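Local coordinates for protein mucin-like protocadherin (Homo sapiens, PDB 6OAE) that probably forms calcium-dependent adhesive complexes with CDHR2 on adjacent microvilli through its extracellular cadherin repeats, controlling microvillar packing, at residues V15-I28 and I49-E63. Numbering follows the deposited sequence.
Sequences VEENTNVTEPLVDI and IQGNQLFLNVTPDYE. With CA (calcium ion), chain D; CA (calcium ion), chain C.
The calcium site at the end of the first cadherin repeat is where E17 meets D61 and E63. The E17 carboxylate spans two calcium ions: OE2 binds one at 2.4 Å together with D61 OD1, E63 OE1 and a water that donates to OD1 of N18, whose amide also pairs with D95, while OE1 binds the other, which takes both oxygens of E63. D95 completes the first ion and also binds the second, which D92, V93 and D131, the last from the second repeat, complete. CG of E17 sits between its backbone N and carbonyl carbon (chi1 59°), and the chain runs extended past CB of Y62 to the metals. Y62 N also donates to E17 OE2 (3.0 Å) from well above the carboxylate plane, and D61 OD1 closes an Asx turn by accepting from E63 N. N18 N bonds to P60 O at 2.9 Å.

The two segments run antiparallel along the Greek-key sandwich of the repeat, with waters filling in: one links T19 O, V21 N and V58 O, another accepts from L56 N and lies against V21 O and E23 O. Around strands 26-27 and 53-56 the backbones bond L25 N to L54 O, L54 N to V26 O and I28 N to N52 O. L25 CD1 meets L54 CD2; on the buried side I28 CD1 reaches I49 CG2 at 4.1 Å. On the outer face P24 CB lies over the F55 ring, 4.3 Å from its centroid. Next to it, Q53 NE2 donates almost in its own amide plane to D27 OD1 (2.8 Å).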
loop_
_atom_site.group_PDB
_atom_site.type_symbol
_atom_site.label_atom_id
_atom_site.label_comp_id
_atom_site.label_asym_id
_atom_site.label_seq_id
_atom_site.Cartn_x
_atom_site.Cartn_y
_atom_site.Cartn_z
ATOM N N VAL A 15 -5.800 15.298 -3.780
ATOM C CA VAL A 15 -6.493 15.003 -2.496
ATOM C C VAL A 15 -5.835 13.754 -1.913
ATOM O O VAL A 15 -5.808 12.752 -2.589
ATOM C CB VAL A 15 -8.013 14.826 -2.680
ATOM C CG1 VAL A 15 -8.706 14.522 -1.360
ATOM C CG2 VAL A 15 -8.654 16.053 -3.337
ATOM N N GLU A 16 -5.328 13.837 -0.689
ATOM C CA GLU A 16 -4.780 12.654 0.014
ATOM C C GLU A 16 -5.932 11.700 0.287
ATOM O O GLU A 16 -7.000 12.165 0.711
ATOM C CB GLU A 16 -4.116 13.011 1.336
ATOM C CG GLU A 16 -2.942 13.934 1.167
ATOM C CD GLU A 16 -1.896 13.833 2.263
ATOM O OE1 GLU A 16 -2.221 13.357 3.386
ATOM O OE2 GLU A 16 -0.767 14.221 1.983
ATOM N N GLU A 17 -5.724 10.413 0.047
ATOM C CA GLU A 17 -6.775 9.410 0.332
ATOM C C GLU A 17 -7.137 9.513 1.808
ATOM O O GLU A 17 -6.283 9.970 2.608
ATOM C CB GLU A 17 -6.341 8.009 -0.052
ATOM C CG GLU A 17 -5.099 7.524 0.660
ATOM C CD GLU A 17 -4.905 6.029 0.538
ATOM O OE1 GLU A 17 -3.753 5.584 0.645
ATOM O OE2 GLU A 17 -5.902 5.327 0.344
ATOM N N ASN A 18 -8.377 9.147 2.143
ATOM C CA ASN A 18 -8.938 9.164 3.517
ATOM C C ASN A 18 -9.209 10.604 3.981
ATOM O O ASN A 18 -9.567 10.755 5.133
ATOM C CB ASN A 18 -8.062 8.378 4.501
ATOM C CG ASN A 18 -7.791 6.983 3.985
ATOM O OD1 ASN A 18 -8.651 6.385 3.337
ATOM N ND2 ASN A 18 -6.602 6.460 4.252
ATOM N N THR A 19 -9.064 11.611 3.126
ATOM C CA THR A 19 -9.454 13.000 3.444
ATOM C C THR A 19 -10.923 13.210 3.089
ATOM O O THR A 19 -11.308 12.893 1.951
ATOM C CB THR A 19 -8.570 14.029 2.735
ATOM O OG1 THR A 19 -7.231 13.634 3.043
ATOM C CG2 THR A 19 -8.858 15.441 3.193
ATOM N N ASN A 20 -11.690 13.734 4.046
ATOM C CA ASN A 20 -13.103 14.152 3.860
ATOM C C ASN A 20 -13.054 15.585 3.338
ATOM O O ASN A 20 -12.702 16.480 4.111
ATOM C CB ASN A 20 -13.875 13.974 5.168
ATOM C CG ASN A 20 -15.266 14.560 5.179
ATOM O OD1 ASN A 20 -15.637 15.345 4.293
ATOM N ND2 ASN A 20 -16.039 14.216 6.198
ATOM N N VAL A 21 -13.340 15.810 2.057
ATOM C CA VAL A 21 -13.460 17.196 1.537
ATOM C C VAL A 21 -14.948 17.517 1.417
ATOM O O VAL A 21 -15.598 17.036 0.475
ATOM C CB VAL A 21 -12.711 17.392 0.214
ATOM C CG1 VAL A 21 -12.832 18.830 -0.232
ATOM C CG2 VAL A 21 -11.243 16.983 0.340
ATOM N N THR A 22 -15.473 18.295 2.352
ATOM C CA THR A 22 -16.899 18.702 2.385
ATOM C C THR A 22 -17.094 20.015 1.627
ATOM O O THR A 22 -18.166 20.227 1.030
ATOM C CB THR A 22 -17.361 18.788 3.847
ATOM O OG1 THR A 22 -17.383 17.428 4.320
ATOM C CG2 THR A 22 -18.708 19.438 3.978
ATOM N N GLU A 23 -16.112 20.889 1.698
ATOM C CA GLU A 23 -16.122 22.209 1.043
ATOM C C GLU A 23 -16.047 22.004 -0.468
ATOM O O GLU A 23 -15.585 20.962 -0.940
ATOM C CB GLU A 23 -14.952 23.046 1.552
ATOM C CG GLU A 23 -13.588 22.467 1.196
ATOM C CD GLU A 23 -12.434 23.139 1.910
ATOM O OE1 GLU A 23 -12.628 24.280 2.372
ATOM O OE2 GLU A 23 -11.326 22.534 1.992
ATOM N N PRO A 24 -16.483 22.998 -1.263
ATOM C CA PRO A 24 -16.383 22.903 -2.720
ATOM C C PRO A 24 -14.942 22.774 -3.228
ATOM O O PRO A 24 -14.041 23.344 -2.632
ATOM C CB PRO A 24 -17.023 24.205 -3.240
ATOM C CG PRO A 24 -17.238 25.096 -2.039
ATOM C CD PRO A 24 -17.107 24.245 -0.806
ATOM N N LEU A 25 -14.746 22.019 -4.314
ATOM C CA LEU A 25 -13.453 21.979 -5.055
ATOM C C LEU A 25 -13.329 23.244 -5.875
ATOM O O LEU A 25 -12.224 23.805 -5.956
ATOM C CB LEU A 25 -13.403 20.781 -6.013
ATOM C CG LEU A 25 -13.420 19.408 -5.372
ATOM C CD1 LEU A 25 -13.514 18.327 -6.449
ATOM C CD2 LEU A 25 -12.193 19.215 -4.492
ATOM N N VAL A 26 -14.416 23.674 -6.495
ATOM C CA VAL A 26 -14.321 24.814 -7.437
ATOM C C VAL A 26 -15.703 25.399 -7.726
ATOM O O VAL A 26 -16.688 24.654 -7.771
ATOM C CB VAL A 26 -13.578 24.368 -8.716
ATOM C CG1 VAL A 26 -14.420 23.475 -9.613
ATOM C CG2 VAL A 26 -13.036 25.551 -9.491
ATOM N N ASP A 27 -15.724 26.707 -7.925
ATOM C CA ASP A 27 -16.886 27.465 -8.447
ATOM C C ASP A 27 -16.904 27.284 -9.972
ATOM O O ASP A 27 -15.843 27.394 -10.620
ATOM C CB ASP A 27 -16.825 28.914 -7.977
ATOM C CG ASP A 27 -17.039 29.095 -6.474
ATOM O OD1 ASP A 27 -17.018 28.089 -5.718
ATOM O OD2 ASP A 27 -17.231 30.236 -6.061
ATOM N N ILE A 28 -18.056 26.967 -10.525
ATOM C CA ILE A 28 -18.245 26.850 -11.990
ATOM C C ILE A 28 -18.871 28.168 -12.427
ATOM O O ILE A 28 -19.960 28.505 -11.915
ATOM C CB ILE A 28 -19.099 25.633 -12.359
ATOM C CG1 ILE A 28 -18.535 24.344 -11.742
ATOM C CG2 ILE A 28 -19.257 25.518 -13.882
ATOM C CD1 ILE A 28 -19.528 23.212 -11.678
ATOM N N ILE A 49 -22.836 18.510 -8.087
ATOM C CA ILE A 49 -22.883 19.949 -8.384
ATOM C C ILE A 49 -24.121 20.493 -7.697
ATOM O O ILE A 49 -25.214 19.941 -7.924
ATOM C CB ILE A 49 -22.888 20.192 -9.896
ATOM C CG1 ILE A 49 -21.634 19.607 -10.548
ATOM C CG2 ILE A 49 -23.066 21.674 -10.183
ATOM C CD1 ILE A 49 -21.675 19.636 -12.075
ATOM N N GLN A 50 -23.922 21.515 -6.883
ATOM C CA GLN A 50 -24.979 22.297 -6.198
ATOM C C GLN A 50 -24.541 23.752 -6.152
ATOM O O GLN A 50 -23.358 24.009 -5.798
ATOM C CB GLN A 50 -25.213 21.775 -4.780
ATOM C CG GLN A 50 -26.323 20.746 -4.692
ATOM C CD GLN A 50 -26.649 20.451 -3.247
ATOM O OE1 GLN A 50 -25.797 20.010 -2.481
ATOM N NE2 GLN A 50 -27.889 20.710 -2.859
ATOM N N GLY A 51 -25.457 24.662 -6.487
ATOM C CA GLY A 51 -25.201 26.104 -6.549
ATOM C C GLY A 51 -24.004 26.421 -7.422
ATOM O O GLY A 51 -23.247 27.310 -7.049
ATOM N N ASN A 52 -23.835 25.709 -8.537
ATOM C CA ASN A 52 -22.747 25.961 -9.526
ATOM C C ASN A 52 -21.378 25.771 -8.858
ATOM O O ASN A 52 -20.416 26.493 -9.214
ATOM C CB ASN A 52 -22.929 27.336 -10.194
ATOM C CG ASN A 52 -24.129 27.352 -11.115
ATOM O OD1 ASN A 52 -24.666 26.301 -11.470
ATOM N ND2 ASN A 52 -24.549 28.537 -11.511
ATOM N N GLN A 53 -21.289 24.824 -7.916
ATOM C CA GLN A 53 -20.004 24.427 -7.284
ATOM C C GLN A 53 -19.872 22.921 -7.434
ATOM O O GLN A 53 -20.911 22.229 -7.355
ATOM C CB GLN A 53 -19.958 24.844 -5.815
ATOM C CG GLN A 53 -20.033 26.353 -5.596
ATOM C CD GLN A 53 -19.959 26.721 -4.133
ATOM O OE1 GLN A 53 -20.735 26.253 -3.324
ATOM N NE2 GLN A 53 -19.023 27.571 -3.779
ATOM N N LEU A 54 -18.645 22.439 -7.645
ATOM C CA LEU A 54 -18.333 21.007 -7.739
ATOM C C LEU A 54 -17.861 20.543 -6.366
ATOM O O LEU A 54 -16.949 21.173 -5.790
ATOM C CB LEU A 54 -17.260 20.745 -8.785
ATOM C CG LEU A 54 -16.871 19.282 -8.973
ATOM C CD1 LEU A 54 -18.030 18.467 -9.499
ATOM C CD2 LEU A 54 -15.658 19.168 -9.883
ATOM N N PHE A 55 -18.466 19.483 -5.886
ATOM C CA PHE A 55 -18.134 18.844 -4.597
ATOM C C PHE A 55 -17.734 17.390 -4.820
ATOM O O PHE A 55 -18.224 16.778 -5.796
ATOM C CB PHE A 55 -19.350 18.872 -3.674
ATOM C CG PHE A 55 -19.810 20.224 -3.216
ATOM C CD1 PHE A 55 -20.760 20.939 -3.940
ATOM C CD2 PHE A 55 -19.345 20.757 -2.020
ATOM C CE1 PHE A 55 -21.197 22.178 -3.498
ATOM C CE2 PHE A 55 -19.782 22.004 -1.584
ATOM C CZ PHE A 55 -20.715 22.703 -2.315
ATOM N N LEU A 56 -16.880 16.883 -3.928
ATOM C CA LEU A 56 -16.621 15.441 -3.689
ATOM C C LEU A 56 -17.637 14.975 -2.656
ATOM O O LEU A 56 -17.706 15.647 -1.627
ATOM C CB LEU A 56 -15.214 15.246 -3.107
ATOM C CG LEU A 56 -14.091 14.860 -4.047
ATOM C CD1 LEU A 56 -12.793 14.738 -3.268
ATOM C CD2 LEU A 56 -14.401 13.558 -4.769
ATOM N N ASN A 57 -18.379 13.880 -2.889
ATOM C CA ASN A 57 -19.369 13.349 -1.907
ATOM C C ASN A 57 -18.735 12.252 -1.052
ATOM O O ASN A 57 -19.371 11.856 -0.049
ATOM C CB ASN A 57 -20.618 12.755 -2.561
ATOM C CG ASN A 57 -21.531 13.805 -3.116
ATOM O OD1 ASN A 57 -21.478 14.964 -2.696
ATOM N ND2 ASN A 57 -22.371 13.413 -4.052
ATOM N N VAL A 58 -17.545 11.796 -1.430
ATOM C CA VAL A 58 -16.918 10.561 -0.878
ATOM C C VAL A 58 -15.466 10.811 -0.459
ATOM O O VAL A 58 -14.817 11.785 -0.931
ATOM C CB VAL A 58 -17.029 9.424 -1.902
ATOM C CG1 VAL A 58 -18.486 9.095 -2.199
ATOM C CG2 VAL A 58 -16.295 9.741 -3.186
ATOM N N THR A 59 -14.986 9.945 0.422
ATOM C CA THR A 59 -13.611 9.964 0.936
ATOM C C THR A 59 -12.819 9.008 0.046
ATOM O O THR A 59 -13.057 7.797 0.055
ATOM C CB THR A 59 -13.605 9.692 2.446
ATOM O OG1 THR A 59 -14.098 10.865 3.106
ATOM C CG2 THR A 59 -12.218 9.385 2.952
ATOM N N PRO A 60 -11.861 9.509 -0.762
ATOM C CA PRO A 60 -11.146 8.664 -1.714
ATOM C C PRO A 60 -10.283 7.587 -1.049
ATOM O O PRO A 60 -9.876 7.761 0.112
ATOM C CB PRO A 60 -10.198 9.622 -2.451
ATOM C CG PRO A 60 -10.733 10.987 -2.156
ATOM C CD PRO A 60 -11.399 10.892 -0.811
ATOM N N ASP A 61 -10.039 6.517 -1.796
ATOM C CA ASP A 61 -9.185 5.380 -1.378
ATOM C C ASP A 61 -8.269 5.054 -2.550
ATOM O O ASP A 61 -8.752 4.500 -3.543
ATOM C CB ASP A 61 -10.021 4.178 -0.951
ATOM C CG ASP A 61 -9.217 2.911 -0.676
ATOM O OD1 ASP A 61 -7.993 3.001 -0.621
ATOM O OD2 ASP A 61 -9.837 1.864 -0.536
ATOM N N TYR A 62 -6.992 5.385 -2.416
ATOM C CA TYR A 62 -5.955 5.174 -3.452
ATOM C C TYR A 62 -5.914 3.706 -3.929
ATOM O O TYR A 62 -5.633 3.484 -5.137
ATOM C CB TYR A 62 -4.594 5.617 -2.934
ATOM C CG TYR A 62 -3.512 5.529 -3.967
ATOM C CD1 TYR A 62 -3.258 6.592 -4.816
ATOM C CD2 TYR A 62 -2.755 4.377 -4.116
ATOM C CE1 TYR A 62 -2.264 6.527 -5.787
ATOM C CE2 TYR A 62 -1.763 4.295 -5.078
ATOM C CZ TYR A 62 -1.518 5.370 -5.917
ATOM O OH TYR A 62 -0.538 5.284 -6.866
ATOM N N GLU A 63 -6.188 2.747 -3.046
ATOM C CA GLU A 63 -6.175 1.292 -3.366
ATOM C C GLU A 63 -7.425 0.894 -4.189
ATOM O O GLU A 63 -7.376 -0.143 -4.853
ATOM C CB GLU A 63 -6.047 0.467 -2.080
ATOM C CG GLU A 63 -4.633 0.437 -1.505
ATOM C CD GLU A 63 -4.108 1.723 -0.871
ATOM O OE1 GLU A 63 -4.783 2.266 0.029
ATOM O OE2 GLU A 63 -3.019 2.186 -1.256
HETATM CA CA CA D . -6.514 3.234 1.252
HETATM CA CA CA C . -2.542 3.576 0.724
HETATM O O HOH W 1 -8.585 3.934 2.260
HETATM O O HOH W 2 -13.544 13.862 0.260
HETATM O O HOH W 3 -16.373 18.415 -1.765
#